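Local coordinates for putative trimethylamine methyltransferase (Rhizobium meliloti, PDB 4YYC), which probably transfers methyl groups, as a putative trimethylamine methyltransferase of the MTTB family, at residues 75-80 and 97-102; 67-72 and 293-298. All blocks are in the same frame, centred on the assembly; numbering follows the deposited sequence.

Contact 1: 75-80 and 97-102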
# COMPACT_ATOMS: atom_id res chain seq x y z
N ILE A 75 -21.65 -22.40 -17.51
CA ILE A 75 -22.14 -21.34 -16.62
C ILE A 75 -23.66 -21.38 -16.65
O ILE A 75 -24.26 -21.47 -17.72
CB ILE A 75 -21.66 -19.98 -17.12
CG1 ILE A 75 -20.13 -19.93 -17.24
CG2 ILE A 75 -22.20 -18.86 -16.24
CD1 ILE A 75 -19.36 -19.95 -15.95
N GLU A 76 -24.28 -21.34 -15.49
CA GLU A 76 -25.75 -21.28 -15.43
C GLU A 76 -26.27 -19.88 -15.77
O GLU A 76 -25.78 -18.89 -15.26
CB GLU A 76 -26.24 -21.63 -14.03
CG GLU A 76 -25.86 -23.04 -13.57
CD GLU A 76 -26.98 -24.02 -13.78
OE1 GLU A 76 -28.08 -23.81 -13.23
OE2 GLU A 76 -26.79 -25.02 -14.52
N PHE A 77 -27.29 -19.82 -16.64
CA PHE A 77 -28.03 -18.61 -16.90
C PHE A 77 -29.41 -18.97 -16.44
O PHE A 77 -30.14 -19.67 -17.13
CB PHE A 77 -27.95 -18.22 -18.38
CG PHE A 77 -26.66 -17.52 -18.74
CD1 PHE A 77 -25.45 -18.20 -18.77
CD2 PHE A 77 -26.65 -16.15 -18.98
CE1 PHE A 77 -24.27 -17.52 -19.02
CE2 PHE A 77 -25.47 -15.47 -19.24
CZ PHE A 77 -24.28 -16.15 -19.25
N ARG A 78 -29.79 -18.53 -15.23
CA ARG A 78 -31.01 -19.05 -14.59
C ARG A 78 -32.23 -18.17 -14.75
O ARG A 78 -32.14 -16.97 -14.70
CB ARG A 78 -30.76 -19.28 -13.12
CG ARG A 78 -29.73 -20.35 -12.91
CD ARG A 78 -29.54 -20.68 -11.45
NE ARG A 78 -28.69 -21.87 -11.26
CZ ARG A 78 -28.27 -22.29 -10.07
NH1 ARG A 78 -28.58 -21.61 -8.97
NH2 ARG A 78 -27.51 -23.38 -9.97
N ASP A 79 -33.37 -18.83 -14.94
CA ASP A 79 -34.68 -18.20 -14.97
C ASP A 79 -34.77 -17.12 -16.04
O ASP A 79 -35.47 -16.13 -15.83
CB ASP A 79 -35.04 -17.68 -13.55
CG ASP A 79 -34.98 -18.77 -12.50
OD1 ASP A 79 -35.68 -19.74 -12.66
OD2 ASP A 79 -34.16 -18.69 -11.55
N ASP A 80 -34.11 -17.34 -17.19
CA ASP A 80 -34.07 -16.39 -18.32
C ASP A 80 -34.03 -17.14 -19.65
O ASP A 80 -32.98 -17.44 -20.21
CB ASP A 80 -32.90 -15.41 -18.22
CG ASP A 80 -33.07 -14.22 -19.17
OD1 ASP A 80 -33.69 -14.36 -20.23
OD2 ASP A 80 -32.60 -13.13 -18.81
N GLN A 97 -30.39 -25.21 -17.83
CA GLN A 97 -30.00 -23.82 -17.66
C GLN A 97 -28.50 -23.66 -17.70
O GLN A 97 -28.02 -22.55 -17.48
CB GLN A 97 -30.55 -23.28 -16.35
CG GLN A 97 -32.05 -23.39 -16.30
CD GLN A 97 -32.63 -22.56 -15.19
OE1 GLN A 97 -33.37 -21.62 -15.43
NE2 GLN A 97 -32.26 -22.89 -13.96
N ARG A 98 -27.77 -24.73 -18.02
CA ARG A 98 -26.29 -24.65 -18.07
C ARG A 98 -25.87 -24.39 -19.51
O ARG A 98 -26.23 -25.15 -20.42
CB ARG A 98 -25.69 -25.98 -17.61
CG ARG A 98 -24.18 -25.95 -17.42
CD ARG A 98 -23.76 -25.18 -16.20
NE ARG A 98 -24.23 -25.85 -14.99
CZ ARG A 98 -23.68 -26.91 -14.42
NH1 ARG A 98 -22.55 -27.49 -14.91
NH2 ARG A 98 -24.26 -27.42 -13.33
N VAL A 99 -25.08 -23.34 -19.71
CA VAL A 99 -24.54 -23.04 -21.02
C VAL A 99 -23.09 -23.51 -21.11
O VAL A 99 -22.26 -23.08 -20.33
CB VAL A 99 -24.61 -21.54 -21.31
CG1 VAL A 99 -24.16 -21.28 -22.73
CG2 VAL A 99 -26.04 -21.04 -21.12
N HIS A 100 -22.82 -24.42 -22.07
CA HIS A 100 -21.47 -24.91 -22.34
C HIS A 100 -20.94 -24.20 -23.58
O HIS A 100 -21.60 -24.18 -24.63
CB HIS A 100 -21.47 -26.43 -22.54
CG HIS A 100 -21.88 -27.19 -21.31
ND1 HIS A 100 -20.97 -27.76 -20.45
CD2 HIS A 100 -23.11 -27.44 -20.77
CE1 HIS A 100 -21.61 -28.34 -19.45
NE2 HIS A 100 -22.91 -28.17 -19.63
N PHE A 101 -19.73 -23.66 -23.50
CA PHE A 101 -19.21 -22.77 -24.53
C PHE A 101 -18.09 -23.43 -25.32
O PHE A 101 -17.07 -23.84 -24.74
CB PHE A 101 -18.67 -21.48 -23.89
CG PHE A 101 -19.70 -20.72 -23.08
CD1 PHE A 101 -19.95 -21.05 -21.76
CD2 PHE A 101 -20.38 -19.64 -23.63
CE1 PHE A 101 -20.86 -20.34 -21.00
CE2 PHE A 101 -21.30 -18.94 -22.87
CZ PHE A 101 -21.56 -19.31 -21.56
N PRO A 102 -18.20 -23.46 -26.66
CA PRO A 102 -17.06 -23.84 -27.47
C PRO A 102 -15.88 -22.94 -27.19
O PRO A 102 -16.06 -21.78 -26.85
CB PRO A 102 -17.52 -23.60 -28.89
CG PRO A 102 -18.98 -23.58 -28.85
CD PRO A 102 -19.40 -23.21 -27.48
O HOH W 1 -30.34 -25.21 -13.02
O HOH W 2 -32.58 -19.69 -18.00
O HOH W 3 -33.38 -21.78 -11.69
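I75 and V99 form an antiparallel hydrogen-bonded pair, I75 N to V99 O and V99 N to I75 O, while E76 and R98 make the neighbouring non-hydrogen-bonded pair, their CA atoms 4.3 Å apart. F77 N continues the ladder to Q97 O at 2.9 Å. E76 and R98 lie on the same face of the sheet. R98 bends at chi2 and chi3, and its NE reaches E76 OE2 at 2.7 Å on the anti side, the carboxylate standing 72° from the guanidinium plane. The other oxygen, E76 OE1, gives its anti lone pair to R78 NE at 2.8 Å, so one carboxylate bridges two arginines. An alanine in place of E76 would probably leave R78 and R98 without their shared countercharge. Beyond the ladder, Q97 NE2 meets the aliphatic CG of R78 at 3.7 Å, the side chains crossing at about a right angle, and Q97 OE1 accepts D79 N at 2.8 Å, an almost straight bond (175°) from above the carbonyl plane. On the opposite face F77 CD1 meets V99 CG2 at 3.7 Å, and I75 CG1 touches F101 CE1; W87 meets both F77 and F101 edge-to-face. P441 of the second subunit packs on E76 and R98. The two faces thus differ in chemistry: a charge network lies toward the subunit interface, where E76 probably offsets the repulsion between the arginines, and an apolar layer faces the protein interior.

Contact 2: 67-72 and 293-298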
# COMPACT_ATOMS: atom_id res chain seq x y z
N ASP A 67 -11.02 -21.55 -20.44
CA ASP A 67 -11.75 -22.10 -21.59
C ASP A 67 -12.19 -23.54 -21.34
O ASP A 67 -13.27 -23.93 -21.76
CB ASP A 67 -10.89 -22.08 -22.83
CG ASP A 67 -10.60 -20.68 -23.33
OD1 ASP A 67 -11.35 -19.71 -23.05
OD2 ASP A 67 -9.59 -20.58 -24.03
N VAL A 68 -11.37 -24.31 -20.66
CA VAL A 68 -11.78 -25.64 -20.21
C VAL A 68 -13.02 -25.62 -19.31
O VAL A 68 -13.98 -26.34 -19.52
CB VAL A 68 -10.63 -26.36 -19.47
CG1 VAL A 68 -11.13 -27.64 -18.80
CG2 VAL A 68 -9.53 -26.68 -20.47
N VAL A 69 -13.01 -24.78 -18.30
CA VAL A 69 -14.18 -24.63 -17.42
C VAL A 69 -15.44 -24.28 -18.23
O VAL A 69 -16.51 -24.88 -18.03
CB VAL A 69 -13.91 -23.53 -16.37
CG1 VAL A 69 -15.18 -23.12 -15.63
CG2 VAL A 69 -12.82 -24.00 -15.40
N LEU A 70 -15.31 -23.31 -19.14
CA LEU A 70 -16.45 -22.85 -19.92
C LEU A 70 -17.05 -23.95 -20.81
O LEU A 70 -18.26 -23.96 -21.04
CB LEU A 70 -16.09 -21.66 -20.79
CG LEU A 70 -15.97 -20.32 -20.05
CD1 LEU A 70 -15.47 -19.26 -21.02
CD2 LEU A 70 -17.27 -19.87 -19.43
N GLU A 71 -16.19 -24.82 -21.35
CA GLU A 71 -16.68 -25.90 -22.18
C GLU A 71 -17.20 -27.09 -21.36
O GLU A 71 -18.31 -27.56 -21.59
CB GLU A 71 -15.62 -26.35 -23.18
CG GLU A 71 -16.18 -27.43 -24.10
CD GLU A 71 -15.24 -27.91 -25.17
OE1 GLU A 71 -14.04 -27.54 -25.20
OE2 GLU A 71 -15.75 -28.69 -26.00
N GLU A 72 -16.40 -27.59 -20.43
CA GLU A 72 -16.74 -28.80 -19.68
C GLU A 72 -17.77 -28.62 -18.59
O GLU A 72 -18.61 -29.48 -18.40
CB GLU A 72 -15.49 -29.41 -19.04
CG GLU A 72 -14.48 -29.89 -20.04
CD GLU A 72 -13.26 -30.54 -19.38
OE1 GLU A 72 -13.24 -30.68 -18.10
OE2 GLU A 72 -12.34 -30.84 -20.16
N ILE A 293 -12.98 -16.58 -12.08
CA ILE A 293 -13.28 -15.20 -12.44
C ILE A 293 -13.31 -14.99 -13.95
O ILE A 293 -14.26 -14.40 -14.49
CB ILE A 293 -12.28 -14.22 -11.79
CG1 ILE A 293 -12.58 -14.11 -10.30
CG2 ILE A 293 -12.36 -12.86 -12.45
CD1 ILE A 293 -11.43 -13.45 -9.53
N LEU A 294 -12.28 -15.47 -14.63
CA LEU A 294 -12.17 -15.24 -16.05
C LEU A 294 -13.32 -15.94 -16.78
O LEU A 294 -13.90 -15.38 -17.72
CB LEU A 294 -10.79 -15.67 -16.58
CG LEU A 294 -10.58 -15.52 -18.09
CD1 LEU A 294 -10.79 -14.07 -18.52
CD2 LEU A 294 -9.17 -16.01 -18.44
N ALA A 295 -13.68 -17.16 -16.35
CA ALA A 295 -14.82 -17.88 -16.97
C ALA A 295 -16.13 -17.11 -16.79
O ALA A 295 -16.87 -16.90 -17.75
CB ALA A 295 -14.93 -19.28 -16.36
N GLU A 296 -16.39 -16.62 -15.58
CA GLU A 296 -17.62 -15.88 -15.28
C GLU A 296 -17.67 -14.59 -16.11
O GLU A 296 -18.69 -14.28 -16.70
CB GLU A 296 -17.75 -15.58 -13.80
CG GLU A 296 -17.94 -16.81 -12.97
CD GLU A 296 -18.09 -16.55 -11.49
OE1 GLU A 296 -18.19 -15.37 -11.04
OE2 GLU A 296 -18.10 -17.54 -10.72
N VAL A 297 -16.56 -13.85 -16.16
CA VAL A 297 -16.54 -12.62 -16.93
C VAL A 297 -16.68 -12.86 -18.41
O VAL A 297 -17.43 -12.15 -19.09
CB VAL A 297 -15.30 -11.74 -16.60
CG1 VAL A 297 -15.18 -10.60 -17.62
CG2 VAL A 297 -15.35 -11.25 -15.16
N LEU A 298 -15.99 -13.86 -18.94
CA LEU A 298 -16.15 -14.15 -20.36
C LEU A 298 -17.62 -14.38 -20.73
O LEU A 298 -18.10 -13.83 -21.72
CB LEU A 298 -15.28 -15.36 -20.77
CG LEU A 298 -13.78 -15.10 -20.95
CD1 LEU A 298 -13.01 -16.39 -21.01
CD2 LEU A 298 -13.50 -14.28 -22.20
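L70 reaches A295 and L298 with different branches. Its CD2 comes to 3.9 Å from A295 CB and to 3.4 Å from A295 O, so this methyl lies against both the side chain and the backbone carbonyl of the alanine. Its CD1 meets L298 CD1 at 3.8 Å, the two leucine side chains crossing at about a right angle. L70 CG stands anti to the carbonyl carbon (chi1 -76°), and chi2 of 174° sets CD1 in an extended position, from which it also touches L298 CB. V69 adds a second contact on the alanine, its CG1 3.9 Å from A295 CB. Helix 286-307 links strand 269-277 to the parallel, adjacent strand 313-322 as a beta-alpha-beta crossover, consistent with the TIM-barrel fold of the MTTB family. Helix 56-73 packs across this crossover helix with no hydrogen bond between the two segments, whose axes approach to 9.0 Å at a crossing angle of -59°. The nearest CA atoms, those of L70 and A295, are 6.0 Å apart, consistent with the small alanine allowing the backbones to come close. Around this shell, F101 packs on L70, M250 on V69 and L350 of helix 334-350 on L298. Behind the contact, I293, L294 and V297 pack on F315 of strand 313-322, while E296 bonds to S248 OG and M250 N; on the other helix, V69 also packs on I436 of the second subunit.

How the contacts relate
Contacts 1 and 2 have centres about 11 Å apart and lie on the same side of the chain's centre. Helix 56-73 carries residues 67-72 and runs almost directly into strand 75-77; because residues 75-102 all fall between 72 and 293, contact 1 is nested within the long loop that contact 2 closes with helix 286-307. The contacts also touch: F101 N lies 2.9 Å from L70 O and H100 ND1 2.9 Å from E71 O, both probable hydrogen bonds. A299 of helix 286-307 receives I75, F77 and F101, placing the small mixed sheet and helix 56-73 against one helix. Both contacts reach the second subunit, so this region joins the chain's interior to the dimer interface.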